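Local coordinates for Alpha/beta hydrolase fold protein (PDB 4G9E), which is an N-acyl homoserine lactonase of the alpha/beta hydrolase fold, probably opening the lactone ring of acylated homoserine lactones by ester-bond hydrolysis, at residues 56-59 and 64-67; 83-88 and 112-117; 41-46 and 249-254; 9-14 and 71-76; 51-56 and 91-96. All coordinates share one frame; numbering follows the deposited sequence.

Contact 1: residues 56-59 and 64-67; sequences APDL and KSTD
Asp58 and Ser65 make the same choice at their first torsion: Asp58 CG stands anti to its own carbonyl carbon (chi1 -68°), and Ser65 OG likewise lies beside its backbone N. These settings turn Asp58 OD2 and Ser65 OG into the bonds that tie the loop after strand 52-57 of the alpha/beta hydrolase fold, where residues 64-67 come back against the end of the strand. There are two such hydrogen bonds. Ser65 OG donates to Asp58 O over 2.7 Å, coming in from well above the carbonyl plane, and also touches Asp58 CB at 3.3 Å. The second bond runs from the backbone: Lys64 N reaches Asp58 OD2 at 2.8 Å, nearly straight at 165°, with the nitrogen again above the plane of the acceptor group, here the carboxylate. Asp58 and Lys64 lie side by side and point the same way, but the lysine chain leads off, leaving Lys64 NZ 6.8 Å from Asp58 OD2. The carboxylate finds its charged partner in Arg18, which makes a salt bridge to OD2, while Gly37 N and Ser36 OG hold OD1; so many donors would probably keep the group ionised and fix its rotation. Ser65 OG has a second partner too, Ala16 N of strand 13-19, so the serine joins loop and sheet. Leu59 turns its side chain the other way, onto Tyr80, Met84, Leu103 and Ile107, about 8 Å from the bound N-butanoyl-L-homoserine. Its backbone still faces the loop, where Leu59 O is 3.5 Å from Ser65 CB.

Contact 2: residues 83-88 and 112-117; sequences AMTEVM and IARYPE
The phenol ring of Tyr115 meets helix 77-91 at a slant, presenting neither a clean face nor a clean edge to Met88 CB and Thr85 CG2. The closest ring contact is Tyr115 CE1 to Met88 CB, 3.7 Å. Met88 crosses the tyrosine at about a right angle and bends at both chi2 and chi3, which curls its tip around so that CE stands 3.5 Å from Tyr115 OH. The hydroxyl is bound to Ile93 O and Ala96 N, partners that anchor the far end of the ring beyond the helix. One turn back, Thr85 has CG2 anti to its backbone N, and this methyl rests 3.5 Å from Arg114 O. The other branch, Thr85 OG1, bonds to Ala81 O within its own helix and lies 3.6 Å from Arg114 CB. From there the arginine chain runs out extended to a guanidinium held by a salt bridge to Asp82 and a hydrogen bond to Glu110 O. No hydrogen bond joins the two segments directly. Helix 77-91 thus packs on the link after helix 103-111, part of a beta-alpha-beta crossover of the alpha/beta hydrolase fold in which that helix joins the parallel neighbours 97-101 and 120-124.

Contact 3: residues 41-46 and 249-254; sequences APQLEG and APFREA
The bend of Gln43 at chi2 (71°) swings its amide from helix 41-45 to Phe251 of helix 250-253, where NE2 donates to Phe251 O; the contact thereby joins two short helices of the alpha/beta hydrolase fold. The bond is 3.0 Å long and almost straight, and the acceptor lies in the plane of the amide, although the nitrogen is somewhat tilted from the carbonyl plane. The same NE2 also bonds to Asp259 OD1, so one amide nitrogen serves two acceptors. Its companion oxygen fares differently: Gln43 OE1 is buried against Phe251, 3.8 Å from CD1, and finds no polar partner. The glutamine and the phenylalanine cross at about a right angle, amide and ring planes standing 83° apart. Phe251 takes the crowded position, CG between its backbone N and carbonyl carbon (chi1 59°); Ala249 O lies off-centre over one face of its ring, and the rings of Trp101, edge-to-face, and Phe40 pack around it. This side chain is about 8 Å from the bound N-butanoyl-L-homoserine. Alongside the amide, Pro42 presses its own ring on the helix backbone, with CB 3.7 Å from Phe251 O and CG 4.2 Å from Arg252 CA. A leucine in place of Gln43 would remove the amide and probably leave Phe251 O and Asp259 OD1 without this shared donor. Gln43 also packs on Phe258 and Leu262, so the two short helices meet beside helix 255-270, with Leu44 turned to strand 52-57 and Pro250 to strand 241-243.

Contact 4: residues 9-14 and 71-76; sequences ETSHGR and PDRSYS
Arg73 grips a single atom of the hairpin turn with both terminal nitrogens: NH1 donates to Ser11 OG at 2.8 Å and NH2 to the same oxygen at 3.2 Å. Ser11 OG lies practically in the guanidinium plane, and it is also bonded to Glu86 OE1, which holds it from helix 77-91. A water extends the grip, accepting from Arg73 NH1 and donating to Ser11 O at 2.8 Å. With CG anti to the backbone N (chi1 177°) and the chain extended as far as NE, Arg73 reaches over the His12 ring and lays its guanidinium flat on it, centres 3.8 Å apart and planes 16° from parallel. NH1 sits over the middle of that face. If an alanine stood in place of His12, the guanidinium would lose the surface it lies on and would probably be freer to swing, held by the Ser11 bonds without the stack. Nearby, a second water bonds to Ser74 OG at 2.7 Å and, weakly, to His12 O. Farther out the imidazole packs on Ala83 and Pro60, with a weak bond from ND1 to Glu86. Thr10 OG1 accepts from His12 N in an ST turn and donates to Gly13 O. With paired backbone bonds between Thr10 and Gly13 around a type I turn, this is a tight two-residue beta hairpin, joining strands 4-10 and 13-19 at the edge of the sheet and pinned to helix 71-74.

Contact 5: residues 51-56 and 91-96; sequences KWRVIA and LGIADA
Arg53 leaves strand 52-57 with its CB directed toward residues 91-96, and a fully extended chain, CG anti to the backbone N (chi1 -178°), carries its head straight out over Ile93. The stem from CB to CD simply takes the head outward, and the contacts to residues 91-96 begin at NE. There the chain comes within 4.0 Å of Ile93 CD1, and the same nitrogen makes a salt bridge to Glu19. CZ is nearer, 3.8 Å from Ile93 CD1, because that methyl sits over the centre of one guanidinium face. NH1 is at a similar distance from the methyl. At the end of the chain NH2 reaches a water that accepts a weak bond from it and donates to Leu91 O at 2.9 Å, so polar and apolar contacts follow each other along one side chain. Arg53 and Ile93 cross at a slant. The methyl against the guanidinium, Ile93 CD1, also meets Ile55 CD1 at 3.6 Å, tip to tip. Ile55 divides its branches between two partners, for its CG2 faces Leu91 CD1 at 3.9 Å. Met88 lines the same apolar patch, touching both isoleucines, and Ile93 packs on Pro26 as well. Gly92, with positive phi, ends helix 77-91 in a Schellman motif that turns the chain from Leu91 to Ile93, both of which face the strand. The contact belongs to a beta-alpha-beta crossover of the alpha/beta hydrolase fold: it joins strand 52-57 to the link between helix 77-91 and strand 97-101, two parallel strands with strand 24-30 between them in the sheet.

How the contacts relate
Strand 52-57 carries contacts 1 and 5, which share Ala56 and lie about 16 Å apart between centres, and contact 3 touches it through Leu44. Helix 77-91 carries contact 2 and meets both contact 1, through Met84, and the hairpin of contact 4. Strands 13-19 and 52-57, neighbours in the sheet, link contact 4 to contacts 1 and 5. Along the chain, contact 3 closes a long loop with contacts 1, 2 and 5 nested inside it; contact 1 is also nested within the loop of contact 4. Contacts 3 and 4 lie on opposite sides of the chain's centre, about 27 Å apart between centres. Together the five fasten helices and loops to the central mixed sheet of the alpha/beta hydrolase fold.

Contact 1: residues 56-59 and 64-67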
# COMPACT_ATOMS: atom_id res chain seq x y z
N ALA A 56 1.40 -9.45 5.47
CA ALA A 56 1.16 -8.04 5.80
C ALA A 56 2.22 -7.54 6.77
O ALA A 56 2.04 -7.63 7.98
CB ALA A 56 -0.24 -7.86 6.40
N PRO A 57 3.34 -7.04 6.23
CA PRO A 57 4.42 -6.55 7.09
C PRO A 57 4.17 -5.14 7.59
O PRO A 57 3.23 -4.47 7.16
CB PRO A 57 5.64 -6.53 6.17
CG PRO A 57 5.23 -7.15 4.89
CD PRO A 57 3.73 -7.05 4.81
N ASP A 58 5.02 -4.70 8.50
CA ASP A 58 5.06 -3.30 8.90
C ASP A 58 6.31 -2.66 8.29
O ASP A 58 7.41 -3.18 8.43
CB ASP A 58 5.10 -3.17 10.42
CG ASP A 58 3.81 -3.62 11.08
OD1 ASP A 58 2.77 -3.61 10.40
OD2 ASP A 58 3.83 -3.98 12.27
N LEU A 59 6.12 -1.55 7.60
CA LEU A 59 7.26 -0.80 7.09
C LEU A 59 8.18 -0.37 8.22
O LEU A 59 7.72 -0.15 9.35
CB LEU A 59 6.80 0.44 6.33
CG LEU A 59 5.94 0.24 5.09
CD1 LEU A 59 5.47 1.58 4.55
CD2 LEU A 59 6.69 -0.56 4.02
N LYS A 64 4.81 -2.53 14.43
CA LYS A 64 5.66 -3.30 15.32
C LYS A 64 7.10 -3.47 14.77
O LYS A 64 7.89 -4.14 15.34
CB LYS A 64 5.03 -4.68 15.60
CG LYS A 64 3.72 -4.53 16.32
CD LYS A 64 3.18 -5.76 16.96
CE LYS A 64 1.84 -5.41 17.57
NZ LYS A 64 1.98 -4.62 18.81
N SER A 65 7.39 -2.87 13.63
CA SER A 65 8.76 -2.85 13.13
C SER A 65 9.55 -1.82 13.90
O SER A 65 8.98 -0.91 14.49
CB SER A 65 8.78 -2.52 11.64
OG SER A 65 8.29 -3.63 10.90
N THR A 66 10.88 -1.96 13.90
CA THR A 66 11.72 -0.93 14.50
C THR A 66 11.79 0.27 13.58
O THR A 66 11.46 0.18 12.39
CB THR A 66 13.16 -1.43 14.77
OG1 THR A 66 13.79 -1.82 13.54
CG2 THR A 66 13.16 -2.60 15.74
N ASP A 67 12.21 1.40 14.12
CA ASP A 67 12.60 2.50 13.27
C ASP A 67 13.72 2.03 12.34
O ASP A 67 14.40 1.04 12.63
CB ASP A 67 13.04 3.71 14.10
CG ASP A 67 11.88 4.36 14.84
OD1 ASP A 67 10.71 4.05 14.53
OD2 ASP A 67 12.16 5.21 15.71

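Contact 2: residues 83-88 and 112-117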
# COMPACT_ATOMS: atom_id res chain seq x y z
N ALA A 83 13.12 -2.38 0.89
CA ALA A 83 12.88 -3.14 2.12
C ALA A 83 11.90 -4.29 1.89
O ALA A 83 12.13 -5.41 2.35
CB ALA A 83 12.39 -2.22 3.23
N MET A 84 10.80 -4.02 1.20
CA MET A 84 9.82 -5.07 0.96
C MET A 84 10.38 -6.15 0.04
O MET A 84 10.04 -7.32 0.19
CB MET A 84 8.53 -4.48 0.40
CG MET A 84 7.77 -3.60 1.39
SD MET A 84 7.31 -4.39 2.96
CE MET A 84 8.66 -3.89 4.02
N THR A 85 11.22 -5.76 -0.91
CA THR A 85 11.83 -6.74 -1.79
C THR A 85 12.76 -7.65 -0.97
O THR A 85 12.80 -8.86 -1.19
CB THR A 85 12.57 -6.07 -2.97
OG1 THR A 85 11.64 -5.28 -3.73
CG2 THR A 85 13.17 -7.12 -3.88
N GLU A 86 13.50 -7.06 -0.03
CA GLU A 86 14.37 -7.82 0.86
C GLU A 86 13.55 -8.77 1.76
O GLU A 86 13.94 -9.91 2.01
CB GLU A 86 15.24 -6.88 1.70
CG GLU A 86 16.16 -7.60 2.69
CD GLU A 86 17.07 -6.67 3.46
OE1 GLU A 86 17.03 -5.45 3.22
OE2 GLU A 86 17.84 -7.17 4.31
N VAL A 87 12.42 -8.28 2.27
CA VAL A 87 11.53 -9.12 3.05
C VAL A 87 11.08 -10.33 2.23
O VAL A 87 11.16 -11.47 2.70
CB VAL A 87 10.30 -8.32 3.55
CG1 VAL A 87 9.17 -9.25 4.00
CG2 VAL A 87 10.72 -7.37 4.67
N MET A 88 10.64 -10.10 1.00
CA MET A 88 10.18 -11.21 0.17
C MET A 88 11.31 -12.19 -0.16
O MET A 88 11.08 -13.39 -0.25
CB MET A 88 9.48 -10.69 -1.09
CG MET A 88 8.24 -9.84 -0.81
SD MET A 88 7.00 -10.62 0.24
CE MET A 88 6.30 -11.79 -0.92
N ILE A 112 7.92 -2.69 -8.96
CA ILE A 112 7.82 -3.34 -10.26
C ILE A 112 9.21 -3.64 -10.83
O ILE A 112 9.46 -4.73 -11.33
CB ILE A 112 6.95 -2.53 -11.24
CG1 ILE A 112 5.49 -2.50 -10.76
CG2 ILE A 112 7.04 -3.09 -12.66
CD1 ILE A 112 4.61 -1.56 -11.53
N ALA A 113 10.12 -2.68 -10.72
CA ALA A 113 11.46 -2.86 -11.26
C ALA A 113 12.33 -3.80 -10.42
O ALA A 113 13.29 -4.38 -10.92
CB ALA A 113 12.15 -1.52 -11.37
N ARG A 114 12.00 -3.93 -9.15
CA ARG A 114 12.82 -4.66 -8.18
C ARG A 114 12.38 -6.10 -7.95
O ARG A 114 13.15 -6.89 -7.42
CB ARG A 114 12.79 -3.91 -6.85
CG ARG A 114 13.42 -2.53 -6.91
CD ARG A 114 13.22 -1.75 -5.62
NE ARG A 114 14.07 -0.57 -5.60
CZ ARG A 114 13.77 0.58 -6.19
NH1 ARG A 114 12.60 0.75 -6.80
NH2 ARG A 114 14.64 1.58 -6.15
N TYR A 115 11.14 -6.40 -8.33
CA TYR A 115 10.47 -7.65 -7.97
C TYR A 115 9.84 -8.18 -9.25
O TYR A 115 8.62 -8.10 -9.44
CB TYR A 115 9.44 -7.36 -6.89
CG TYR A 115 8.84 -8.57 -6.20
CD1 TYR A 115 9.62 -9.41 -5.41
CD2 TYR A 115 7.49 -8.86 -6.33
CE1 TYR A 115 9.07 -10.52 -4.78
CE2 TYR A 115 6.93 -9.97 -5.70
CZ TYR A 115 7.72 -10.79 -4.92
OH TYR A 115 7.16 -11.88 -4.30
N PRO A 116 10.68 -8.70 -10.16
CA PRO A 116 10.31 -8.92 -11.55
C PRO A 116 9.27 -10.02 -11.78
O PRO A 116 8.63 -10.02 -12.83
CB PRO A 116 11.65 -9.30 -12.21
CG PRO A 116 12.46 -9.86 -11.09
CD PRO A 116 12.10 -9.00 -9.92
N GLU A 117 9.10 -10.91 -10.84
CA GLU A 117 8.12 -12.00 -11.01
C GLU A 117 6.76 -11.69 -10.34
O GLU A 117 5.89 -12.57 -10.27
CB GLU A 117 8.70 -13.33 -10.54
CG GLU A 117 9.81 -13.87 -11.43
CD GLU A 117 9.31 -14.44 -12.81
OE1 GLU A 117 8.08 -14.46 -13.12
OE2 GLU A 117 10.18 -14.88 -13.61

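Contact 3: residues 41-46 and 249-254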
# COMPACT_ATOMS: atom_id res chain seq x y z
N ALA A 41 -6.51 -6.65 8.87
CA ALA A 41 -7.25 -7.69 9.59
C ALA A 41 -8.40 -8.31 8.78
O ALA A 41 -8.58 -9.52 8.80
CB ALA A 41 -7.75 -7.15 10.92
N PRO A 42 -9.22 -7.48 8.09
CA PRO A 42 -10.34 -8.12 7.38
C PRO A 42 -9.90 -9.13 6.33
O PRO A 42 -10.58 -10.14 6.12
CB PRO A 42 -11.05 -6.93 6.71
CG PRO A 42 -10.69 -5.75 7.56
CD PRO A 42 -9.28 -6.02 8.03
N GLN A 43 -8.78 -8.87 5.67
CA GLN A 43 -8.24 -9.77 4.67
C GLN A 43 -7.46 -10.91 5.32
O GLN A 43 -7.65 -12.07 4.96
CB GLN A 43 -7.38 -9.01 3.66
CG GLN A 43 -8.20 -8.15 2.71
CD GLN A 43 -8.81 -6.94 3.38
OE1 GLN A 43 -8.13 -6.24 4.14
NE2 GLN A 43 -10.08 -6.68 3.11
N LEU A 44 -6.60 -10.58 6.28
CA LEU A 44 -5.83 -11.60 6.98
C LEU A 44 -6.71 -12.69 7.59
O LEU A 44 -6.41 -13.87 7.47
CB LEU A 44 -4.99 -10.97 8.09
CG LEU A 44 -3.73 -10.23 7.66
CD1 LEU A 44 -3.29 -9.23 8.72
CD2 LEU A 44 -2.60 -11.21 7.33
N GLU A 45 -7.79 -12.26 8.23
CA GLU A 45 -8.62 -13.16 9.03
C GLU A 45 -9.87 -13.65 8.31
O GLU A 45 -10.56 -14.55 8.79
CB GLU A 45 -9.05 -12.45 10.32
CG GLU A 45 -7.89 -11.98 11.18
CD GLU A 45 -8.35 -11.17 12.37
OE1 GLU A 45 -9.58 -11.08 12.59
OE2 GLU A 45 -7.49 -10.61 13.08
N GLY A 46 -10.16 -13.07 7.15
CA GLY A 46 -11.35 -13.41 6.40
C GLY A 46 -11.11 -14.36 5.24
O GLY A 46 -10.10 -15.07 5.21
N ALA A 249 -10.09 3.79 2.49
CA ALA A 249 -9.72 2.46 2.95
C ALA A 249 -10.84 1.45 2.71
O ALA A 249 -11.37 0.86 3.65
CB ALA A 249 -9.36 2.49 4.42
N PRO A 250 -11.21 1.23 1.43
CA PRO A 250 -12.36 0.37 1.16
C PRO A 250 -12.19 -1.07 1.66
O PRO A 250 -13.19 -1.74 1.89
CB PRO A 250 -12.49 0.41 -0.36
CG PRO A 250 -11.14 0.89 -0.85
CD PRO A 250 -10.67 1.84 0.20
N PHE A 251 -10.95 -1.54 1.81
CA PHE A 251 -10.69 -2.88 2.31
C PHE A 251 -11.20 -3.09 3.74
O PHE A 251 -11.44 -4.22 4.15
CB PHE A 251 -9.20 -3.20 2.22
CG PHE A 251 -8.35 -2.24 3.00
CD1 PHE A 251 -8.14 -2.44 4.35
CD2 PHE A 251 -7.83 -1.10 2.40
CE1 PHE A 251 -7.40 -1.54 5.09
CE2 PHE A 251 -7.10 -0.18 3.14
CZ PHE A 251 -6.89 -0.41 4.49
N ARG A 252 -11.38 -2.00 4.50
CA ARG A 252 -11.98 -2.10 5.84
C ARG A 252 -13.36 -1.44 5.92
O ARG A 252 -14.18 -1.84 6.75
CB ARG A 252 -11.04 -1.57 6.93
CG ARG A 252 -10.76 -0.07 6.86
CD ARG A 252 -9.69 0.40 7.87
NE ARG A 252 -10.02 -0.00 9.24
CZ ARG A 252 -10.88 0.65 10.01
NH1 ARG A 252 -11.46 1.77 9.58
NH2 ARG A 252 -11.17 0.18 11.23
N GLU A 253 -13.61 -0.45 5.07
CA GLU A 253 -14.88 0.27 5.06
C GLU A 253 -15.98 -0.55 4.38
O GLU A 253 -17.15 -0.48 4.77
CB GLU A 253 -14.72 1.61 4.35
CG GLU A 253 -13.81 2.61 5.06
CD GLU A 253 -13.46 3.82 4.21
OE1 GLU A 253 -12.93 3.65 3.10
OE2 GLU A 253 -13.72 4.95 4.65
N ALA A 254 -15.59 -1.31 3.36
CA ALA A 254 -16.52 -2.11 2.58
C ALA A 254 -15.86 -3.44 2.23
O ALA A 254 -15.60 -3.72 1.06
CB ALA A 254 -16.91 -1.38 1.33

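Contact 4: residues 9-14 and 71-76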
# COMPACT_ATOMS: atom_id res chain seq x y z
N GLU A 9 15.12 -9.93 10.77
CA GLU A 9 16.25 -9.02 10.86
C GLU A 9 16.70 -8.68 9.44
O GLU A 9 17.26 -9.52 8.74
CB GLU A 9 17.39 -9.64 11.66
CG GLU A 9 17.09 -9.81 13.14
CD GLU A 9 16.95 -8.48 13.87
OE1 GLU A 9 17.31 -7.44 13.29
OE2 GLU A 9 16.47 -8.49 15.03
N THR A 10 16.44 -7.45 9.02
CA THR A 10 16.80 -7.03 7.67
C THR A 10 17.82 -5.91 7.73
O THR A 10 18.12 -5.38 8.80
CB THR A 10 15.58 -6.51 6.86
OG1 THR A 10 15.24 -5.18 7.28
CG2 THR A 10 14.38 -7.45 7.03
N SER A 11 18.34 -5.55 6.57
CA SER A 11 19.31 -4.46 6.49
C SER A 11 18.70 -3.12 6.87
O SER A 11 19.44 -2.17 7.13
CB SER A 11 19.93 -4.38 5.09
OG SER A 11 19.00 -3.93 4.12
N HIS A 12 17.37 -3.05 6.90
CA HIS A 12 16.66 -1.83 7.24
C HIS A 12 16.31 -1.75 8.72
O HIS A 12 15.92 -0.69 9.22
CB HIS A 12 15.37 -1.74 6.43
CG HIS A 12 15.59 -1.44 4.98
ND1 HIS A 12 15.86 -2.41 4.05
CD2 HIS A 12 15.59 -0.26 4.32
CE1 HIS A 12 16.01 -1.84 2.86
NE2 HIS A 12 15.87 -0.54 3.00
N GLY A 13 16.41 -2.88 9.41
CA GLY A 13 15.94 -2.98 10.77
C GLY A 13 15.12 -4.25 10.96
O GLY A 13 15.08 -5.11 10.08
N ARG A 14 14.48 -4.37 12.11
CA ARG A 14 13.69 -5.55 12.40
C ARG A 14 12.27 -5.32 11.91
O ARG A 14 11.59 -4.41 12.38
CB ARG A 14 13.71 -5.85 13.90
CG ARG A 14 13.22 -7.25 14.25
CD ARG A 14 13.30 -7.51 15.74
NE ARG A 14 12.40 -6.64 16.49
CZ ARG A 14 12.79 -5.70 17.34
NH1 ARG A 14 14.08 -5.50 17.56
NH2 ARG A 14 11.89 -4.96 17.97
N PRO A 71 17.42 6.11 8.39
CA PRO A 71 16.27 6.83 7.83
C PRO A 71 16.53 7.39 6.43
O PRO A 71 15.60 7.45 5.62
CB PRO A 71 16.04 7.95 8.84
CG PRO A 71 16.50 7.35 10.14
CD PRO A 71 17.69 6.50 9.79
N ASP A 72 17.77 7.80 6.16
CA ASP A 72 18.11 8.39 4.87
C ASP A 72 18.04 7.39 3.72
O ASP A 72 17.87 7.76 2.56
CB ASP A 72 19.52 9.01 4.94
CG ASP A 72 19.62 10.15 5.94
OD1 ASP A 72 18.63 10.89 6.10
OD2 ASP A 72 20.70 10.31 6.55
N ARG A 73 18.19 6.11 4.04
CA ARG A 73 18.07 5.06 3.05
C ARG A 73 16.64 4.54 2.95
O ARG A 73 16.14 4.28 1.86
CB ARG A 73 18.99 3.90 3.42
CG ARG A 73 18.89 2.72 2.48
CD ARG A 73 19.58 1.50 3.07
NE ARG A 73 19.44 0.36 2.18
CZ ARG A 73 19.32 -0.90 2.59
NH1 ARG A 73 19.32 -1.17 3.88
NH2 ARG A 73 19.19 -1.88 1.70
N SER A 74 15.99 4.38 4.10
CA SER A 74 14.75 3.60 4.16
C SER A 74 13.46 4.37 3.92
O SER A 74 12.51 3.82 3.34
CB SER A 74 14.65 2.91 5.52
OG SER A 74 15.72 2.01 5.71
N TYR A 75 13.40 5.61 4.39
CA TYR A 75 12.13 6.33 4.43
C TYR A 75 11.88 7.08 3.12
O TYR A 75 12.02 8.30 3.04
CB TYR A 75 12.10 7.29 5.61
CG TYR A 75 12.12 6.65 6.98
CD1 TYR A 75 11.66 5.35 7.20
CD2 TYR A 75 12.57 7.37 8.08
CE1 TYR A 75 11.66 4.80 8.47
CE2 TYR A 75 12.57 6.83 9.35
CZ TYR A 75 12.11 5.55 9.54
OH TYR A 75 12.10 4.98 10.80
N SER A 76 11.54 6.32 2.09
CA SER A 76 11.18 6.87 0.80
C SER A 76 10.43 5.79 0.06
O SER A 76 10.54 4.61 0.39
CB SER A 76 12.42 7.27 -0.00
OG SER A 76 13.15 6.13 -0.41
O HOH W 1 20.00 0.46 6.19
O HOH W 2 17.73 1.36 7.34

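Contact 5: residues 51-56 and 91-96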
# COMPACT_ATOMS: atom_id res chain seq x y z
N LYS A 51 -7.91 -18.50 2.06
CA LYS A 51 -7.54 -19.18 0.83
C LYS A 51 -6.09 -18.93 0.43
O LYS A 51 -5.34 -19.87 0.14
CB LYS A 51 -8.43 -18.75 -0.33
CG LYS A 51 -8.01 -19.40 -1.63
CD LYS A 51 -9.06 -19.28 -2.68
CE LYS A 51 -8.60 -19.96 -3.95
NZ LYS A 51 -9.73 -20.16 -4.89
N TRP A 52 -5.71 -17.66 0.42
CA TRP A 52 -4.42 -17.25 -0.10
C TRP A 52 -3.48 -16.92 1.04
O TRP A 52 -3.92 -16.60 2.15
CB TRP A 52 -4.62 -16.05 -1.03
CG TRP A 52 -5.27 -16.42 -2.34
CD1 TRP A 52 -4.71 -17.15 -3.36
CD2 TRP A 52 -6.60 -16.08 -2.79
NE1 TRP A 52 -5.60 -17.30 -4.39
CE2 TRP A 52 -6.76 -16.63 -4.08
CE3 TRP A 52 -7.66 -15.35 -2.24
CZ2 TRP A 52 -7.92 -16.47 -4.82
CZ3 TRP A 52 -8.83 -15.20 -2.97
CH2 TRP A 52 -8.95 -15.77 -4.24
N ARG A 53 -2.18 -17.04 0.78
CA ARG A 53 -1.18 -16.71 1.79
C ARG A 53 -1.00 -15.20 1.84
O ARG A 53 -0.24 -14.63 1.05
CB ARG A 53 0.13 -17.42 1.48
CG ARG A 53 1.22 -17.17 2.51
CD ARG A 53 2.45 -17.96 2.13
NE ARG A 53 3.52 -17.83 3.11
CZ ARG A 53 4.65 -18.53 3.05
NH1 ARG A 53 4.84 -19.39 2.06
NH2 ARG A 53 5.59 -18.38 3.97
N VAL A 54 -1.71 -14.55 2.75
CA VAL A 54 -1.65 -13.10 2.88
C VAL A 54 -0.49 -12.73 3.79
O VAL A 54 -0.37 -13.25 4.90
CB VAL A 54 -2.96 -12.54 3.43
CG1 VAL A 54 -2.84 -11.04 3.70
CG2 VAL A 54 -4.11 -12.82 2.47
N ILE A 55 0.37 -11.83 3.31
CA ILE A 55 1.56 -11.39 4.02
C ILE A 55 1.44 -9.89 4.21
O ILE A 55 1.35 -9.15 3.24
CB ILE A 55 2.82 -11.70 3.19
CG1 ILE A 55 2.88 -13.20 2.88
CG2 ILE A 55 4.07 -11.23 3.91
CD1 ILE A 55 3.83 -13.58 1.77
N ALA A 56 1.40 -9.45 5.47
CA ALA A 56 1.16 -8.04 5.80
C ALA A 56 2.22 -7.54 6.77
O ALA A 56 2.04 -7.63 7.98
CB ALA A 56 -0.24 -7.86 6.40
N LEU A 91 11.71 -14.29 2.88
CA LEU A 91 10.58 -15.19 2.96
C LEU A 91 10.60 -16.24 1.85
O LEU A 91 9.84 -17.20 1.88
CB LEU A 91 9.26 -14.42 2.89
CG LEU A 91 8.95 -13.45 4.03
CD1 LEU A 91 7.58 -12.81 3.79
CD2 LEU A 91 8.99 -14.16 5.37
N GLY A 92 11.47 -16.03 0.86
CA GLY A 92 11.63 -16.97 -0.24
C GLY A 92 10.48 -17.00 -1.24
O GLY A 92 10.20 -18.05 -1.82
N ILE A 93 9.83 -15.85 -1.44
CA ILE A 93 8.66 -15.76 -2.31
C ILE A 93 8.88 -14.70 -3.38
O ILE A 93 8.93 -13.51 -3.07
CB ILE A 93 7.41 -15.41 -1.50
CG1 ILE A 93 7.14 -16.50 -0.46
CG2 ILE A 93 6.20 -15.21 -2.41
CD1 ILE A 93 6.05 -16.14 0.51
N ALA A 94 9.00 -15.12 -4.63
CA ALA A 94 9.34 -14.21 -5.72
C ALA A 94 8.14 -13.78 -6.58
O ALA A 94 8.25 -12.83 -7.35
CB ALA A 94 10.42 -14.83 -6.60
N ASP A 95 7.01 -14.47 -6.45
CA ASP A 95 5.90 -14.28 -7.38
C ASP A 95 4.59 -13.87 -6.73
O ASP A 95 3.50 -14.23 -7.20
CB ASP A 95 5.70 -15.55 -8.22
CG ASP A 95 5.31 -16.74 -7.38
OD1 ASP A 95 5.37 -16.67 -6.13
OD2 ASP A 95 4.94 -17.78 -7.97
N ALA A 96 4.68 -13.11 -5.65
CA ALA A 96 3.47 -12.61 -5.01
C ALA A 96 2.70 -11.70 -5.95
O ALA A 96 3.27 -11.00 -6.80
CB ALA A 96 3.81 -11.87 -3.74
O HOH W 3 8.59 -18.20 4.26